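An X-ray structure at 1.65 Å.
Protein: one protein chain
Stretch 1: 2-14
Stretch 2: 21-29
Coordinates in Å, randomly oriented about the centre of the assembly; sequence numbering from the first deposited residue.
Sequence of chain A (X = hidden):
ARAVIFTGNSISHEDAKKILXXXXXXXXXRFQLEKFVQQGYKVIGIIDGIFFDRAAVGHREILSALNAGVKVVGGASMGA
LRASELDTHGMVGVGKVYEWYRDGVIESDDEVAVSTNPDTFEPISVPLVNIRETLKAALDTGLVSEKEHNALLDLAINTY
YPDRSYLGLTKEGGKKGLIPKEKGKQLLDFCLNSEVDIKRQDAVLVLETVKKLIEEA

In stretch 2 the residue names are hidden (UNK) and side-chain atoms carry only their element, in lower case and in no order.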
# COMPACT_ATOMS: atom_id res chain seq x y z
N ARG A 2 -23.13 3.64 -6.76
CA ARG A 2 -22.44 4.09 -5.55
C ARG A 2 -21.15 3.29 -5.35
O ARG A 2 -21.12 2.07 -5.57
CB ARG A 2 -23.34 3.94 -4.32
CG ARG A 2 -24.59 4.81 -4.30
CD ARG A 2 -24.44 6.04 -3.42
NE ARG A 2 -24.04 7.23 -4.17
CZ ARG A 2 -22.92 7.93 -3.97
NH1 ARG A 2 -22.05 7.59 -3.03
NH2 ARG A 2 -22.68 9.00 -4.72
N ALA A 3 -20.10 3.99 -4.93
CA ALA A 3 -18.81 3.36 -4.62
C ALA A 3 -18.48 3.39 -3.13
O ALA A 3 -18.78 4.37 -2.44
CB ALA A 3 -17.69 4.01 -5.41
N VAL A 4 -17.87 2.31 -2.66
CA VAL A 4 -17.30 2.21 -1.32
C VAL A 4 -15.80 1.92 -1.43
O VAL A 4 -15.38 1.06 -2.21
CB VAL A 4 -18.08 1.21 -0.42
CG1 VAL A 4 -18.10 -0.20 -1.01
CG2 VAL A 4 -17.55 1.20 1.01
N ILE A 5 -14.99 2.68 -0.69
CA ILE A 5 -13.52 2.56 -0.72
C ILE A 5 -12.96 2.29 0.67
O ILE A 5 -13.23 3.05 1.61
CB ILE A 5 -12.83 3.82 -1.30
CG1 ILE A 5 -13.45 4.27 -2.63
CG2 ILE A 5 -11.31 3.64 -1.40
CD1 ILE A 5 -13.24 3.32 -3.79
N PHE A 6 -12.18 1.23 0.80
CA PHE A 6 -11.53 0.89 2.06
C PHE A 6 -10.10 1.40 2.03
O PHE A 6 -9.26 0.86 1.31
CB PHE A 6 -11.59 -0.62 2.30
CG PHE A 6 -12.99 -1.16 2.36
CD1 PHE A 6 -13.68 -1.20 3.57
CD2 PHE A 6 -13.63 -1.63 1.21
CE1 PHE A 6 -14.99 -1.69 3.63
CE2 PHE A 6 -14.93 -2.11 1.26
CZ PHE A 6 -15.61 -2.15 2.48
N THR A 7 -9.84 2.46 2.80
CA THR A 7 -8.53 3.12 2.83
C THR A 7 -8.32 3.88 4.16
O THR A 7 -9.06 3.65 5.12
CB THR A 7 -8.24 3.97 1.54
OG1 THR A 7 -6.84 4.27 1.45
CG2 THR A 7 -9.06 5.26 1.48
N GLY A 8 -7.31 4.74 4.22
CA GLY A 8 -6.97 5.46 5.45
C GLY A 8 -5.48 5.45 5.73
O GLY A 8 -4.96 6.42 6.29
N ASN A 9 -4.81 4.36 5.35
CA ASN A 9 -3.37 4.19 5.55
C ASN A 9 -2.56 4.76 4.39
O ASN A 9 -1.75 5.67 4.59
CB ASN A 9 -3.01 2.70 5.76
CG ASN A 9 -3.81 2.02 6.86
OD1 ASN A 9 -4.32 2.66 7.80
ND2 ASN A 9 -3.91 0.71 6.76
N SER A 10 -2.78 4.24 3.18
CA SER A 10 -2.00 4.63 2.00
C SER A 10 -2.34 6.04 1.53
O SER A 10 -1.50 6.75 0.96
CB SER A 10 -2.24 3.62 0.87
OG SER A 10 -1.82 2.33 1.27
N ILE A 11 -3.59 6.43 1.77
CA ILE A 11 -4.08 7.79 1.60
C ILE A 11 -5.16 8.00 2.66
O ILE A 11 -5.96 7.10 2.93
CB ILE A 11 -4.57 8.08 0.15
CG1 ILE A 11 -4.82 9.58 -0.06
CG2 ILE A 11 -5.80 7.23 -0.21
CD1 ILE A 11 -4.86 10.03 -1.51
N SER A 12 -5.18 9.19 3.26
CA SER A 12 -6.20 9.51 4.25
C SER A 12 -7.56 9.70 3.59
O SER A 12 -7.65 9.98 2.39
CB SER A 12 -5.80 10.77 5.04
OG SER A 12 -5.83 11.92 4.21
N HIS A 13 -8.62 9.53 4.39
CA HIS A 13 -9.99 9.80 3.93
C HIS A 13 -10.11 11.25 3.47
O HIS A 13 -10.74 11.52 2.46
CB HIS A 13 -11.00 9.50 5.04
CG HIS A 13 -11.19 8.04 5.33
ND1 HIS A 13 -12.28 7.56 6.02
CD2 HIS A 13 -10.44 6.95 5.00
CE1 HIS A 13 -12.19 6.24 6.12
NE2 HIS A 13 -11.09 5.85 5.51
N GLU A 14 -9.46 12.15 4.21
CA GLU A 14 -9.46 13.59 3.91
C GLU A 14 -8.89 13.89 2.52
O GLU A 14 -9.48 14.66 1.76
CB GLU A 14 -8.66 14.36 4.98
CG GLU A 14 -9.19 14.24 6.41
CD GLU A 14 -8.57 13.09 7.20
OE1 GLU A 14 -8.87 11.91 6.91
OE2 GLU A 14 -7.78 13.37 8.14
N UNK A 21 -15.54 11.73 -4.57
CA UNK A 21 -16.63 11.59 -3.60
C UNK A 21 -17.12 10.15 -3.65
O UNK A 21 -17.63 9.68 -4.67
n UNK A 21 -22.38 14.06 -1.61
n UNK A 21 -20.33 14.43 -2.63
n UNK A 21 -21.30 16.06 -1.33
c UNK A 21 -21.34 14.84 -1.85
c UNK A 21 -20.22 13.13 -3.27
c UNK A 21 -18.95 12.39 -2.86
c UNK A 21 -17.79 12.58 -3.84
N UNK A 22 -16.91 9.45 -2.53
CA UNK A 22 -17.33 8.07 -2.35
C UNK A 22 -17.58 7.83 -0.87
O UNK A 22 -17.33 8.71 -0.04
c UNK A 22 -16.25 7.12 -2.87
N UNK A 23 -18.10 6.65 -0.55
CA UNK A 23 -18.18 6.22 0.84
C UNK A 23 -16.82 5.66 1.26
O UNK A 23 -16.45 4.54 0.88
n UNK A 23 -20.54 4.02 2.75
c UNK A 23 -19.29 5.18 1.02
o UNK A 23 -18.62 5.02 3.33
c UNK A 23 -19.46 4.73 2.47
N UNK A 24 -16.09 6.45 2.05
CA UNK A 24 -14.80 6.01 2.59
C UNK A 24 -14.96 5.27 3.90
O UNK A 24 -15.61 5.76 4.83
c UNK A 24 -13.80 7.17 2.69
c UNK A 24 -13.66 9.14 -0.57
c UNK A 24 -12.43 6.93 0.57
c UNK A 24 -14.01 8.73 0.71
c UNK A 24 -13.39 7.63 1.31
c UNK A 24 -12.70 8.43 -1.28
c UNK A 24 -12.09 7.32 -0.72
o UNK A 24 -12.34 8.82 -2.55
N UNK A 25 -14.38 4.08 3.94
CA UNK A 25 -14.45 3.20 5.09
C UNK A 25 -13.02 2.94 5.59
O UNK A 25 -12.07 3.09 4.82
c UNK A 25 -16.63 1.99 4.43
c UNK A 25 -17.45 2.44 5.63
o UNK A 25 -18.21 3.42 5.54
c UNK A 25 -15.14 1.87 4.72
n UNK A 25 -17.31 1.75 6.74
N UNK A 26 -12.87 2.53 6.87
CA UNK A 26 -11.54 2.15 7.38
C UNK A 26 -10.94 0.95 6.62
O UNK A 26 -11.66 0.30 5.84
c UNK A 26 -11.83 1.76 8.84
c UNK A 26 -13.89 2.46 7.93
c UNK A 26 -13.08 2.50 9.18
N UNK A 27 -9.63 0.66 6.82
CA UNK A 27 -9.03 -0.53 6.19
C UNK A 27 -9.92 -1.76 6.35
O UNK A 27 -10.46 -2.00 7.43
c UNK A 27 -7.72 -0.70 6.96
c UNK A 27 -8.62 1.44 7.56
c UNK A 27 -7.34 0.69 7.32
N UNK A 28 -10.09 -2.51 5.26
CA UNK A 28 -11.07 -3.60 5.20
C UNK A 28 -10.71 -4.77 6.12
O UNK A 28 -9.53 -5.11 6.28
c UNK A 28 -10.15 -4.76 3.10
c UNK A 28 -11.35 -4.05 3.73
c UNK A 28 -12.63 -4.89 3.63
N UNK A 29 -11.74 -5.34 6.75
CA UNK A 29 -11.62 -6.54 7.58
C UNK A 29 -12.58 -7.61 7.09
O UNK A 29 -13.48 -7.32 6.30
c UNK A 29 -12.88 -3.57 11.96
c UNK A 29 -11.07 -5.13 9.67
c UNK A 29 -11.92 -6.23 9.06
n UNK A 29 -14.09 -3.38 12.46
c UNK A 29 -11.13 -5.16 11.19
n UNK A 29 -12.45 -4.81 11.72
n UNK A 29 -12.11 -2.52 11.70

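Position 21 carries three carbons in a row, then a nitrogen, then a carbon bearing two more nitrogens: a guanidinium at the end of a flexible chain, without contact to stretch 1, hence Arg 21. It lies exposed, where a charged group stays in reach of solvent.

Position 22 has one side-chain carbon, 3.8 Å from Ala 3 O and 4.0 Å from Ile 5 CG1, so it is Ala 22, a small apolar group that rests against both atoms.

At position 23 two carbons lead to one oxygen and one nitrogen, a short amide on the same sheet face as Val 4, and the second carbon lies 4.3 Å from Val 4 CG2: Asn 23. The backbone does most of the work here. Asn 23 N donates to Ala 3 O at 3.0 Å, and Ile 5 N donates to Asn 23 O at 2.8 Å. The side chain is partly exposed, a place that a polar amide tolerates well.

Position 24 shows one carbon and then a ring of six carbons bearing an oxygen. On the same face as Ile 5, one ring carbon comes to 3.6 Å from Ile 5 CB and another to 3.9 Å from Thr 7 CG2, while CB sits over one face of the His 13 imidazole, 3.8 Å from the ring centroid. This is Tyr 24. A large aromatic side chain thus covers apolar surface, while its hydroxyl is hydrogen-bonded to a residue just outside the stretches.

Position 25 has three carbons, the third carrying an oxygen and a nitrogen. The second carbon packs 3.6 Å from Val 4 CG2 and CB lies 3.6 Å from Phe 6 CD1. It is the longer amide, Gln 25, whose aliphatic part covers apolar neighbours while the end leads away. Gln 25 N donates to Ile 5 O at 2.8 Å.

Position 26 has three carbons closing a ring onto the backbone nitrogen, which lies 3.8 Å from His 13 CE1; its O lies at the edge of the Phe 6 ring, 3.4 Å from CD1 of Phe 6. It is therefore Pro 26.

Position 27 repeats that closed ring, and the ring carbon bonded to N is 3.3 Å from Thr 7 O: Pro 27. The ring packs against this carbonyl, and Pro 27 N, 3.5 Å from Thr 7 O, has no hydrogen to offer it.

Position 28 has one carbon carrying two others. It points toward stretch 1, with one branch carbon over the face of the Phe 6 ring, 3.8 Å from its centroid: Val 28, whose compact branched side chain fits against this flat surface.

Position 29 again has three carbons, a nitrogen and a carbon with two nitrogens, pointing away, exposed and without contact: Arg 29.

The contact is thus a parallel pairing of strands 3-6 and 23-25. Its ladder ends at Gln 25 O, which accepts from Thr 7 N at 3.1 Å and, weakly, from His 13 NE2 at 3.0 Å. Side-chain packing reinforces it: Tyr 24 against Ile 5, Thr 7 and His 13, and Val 28 against Phe 6.

Stretch 2 21-29: RANYQPPVR
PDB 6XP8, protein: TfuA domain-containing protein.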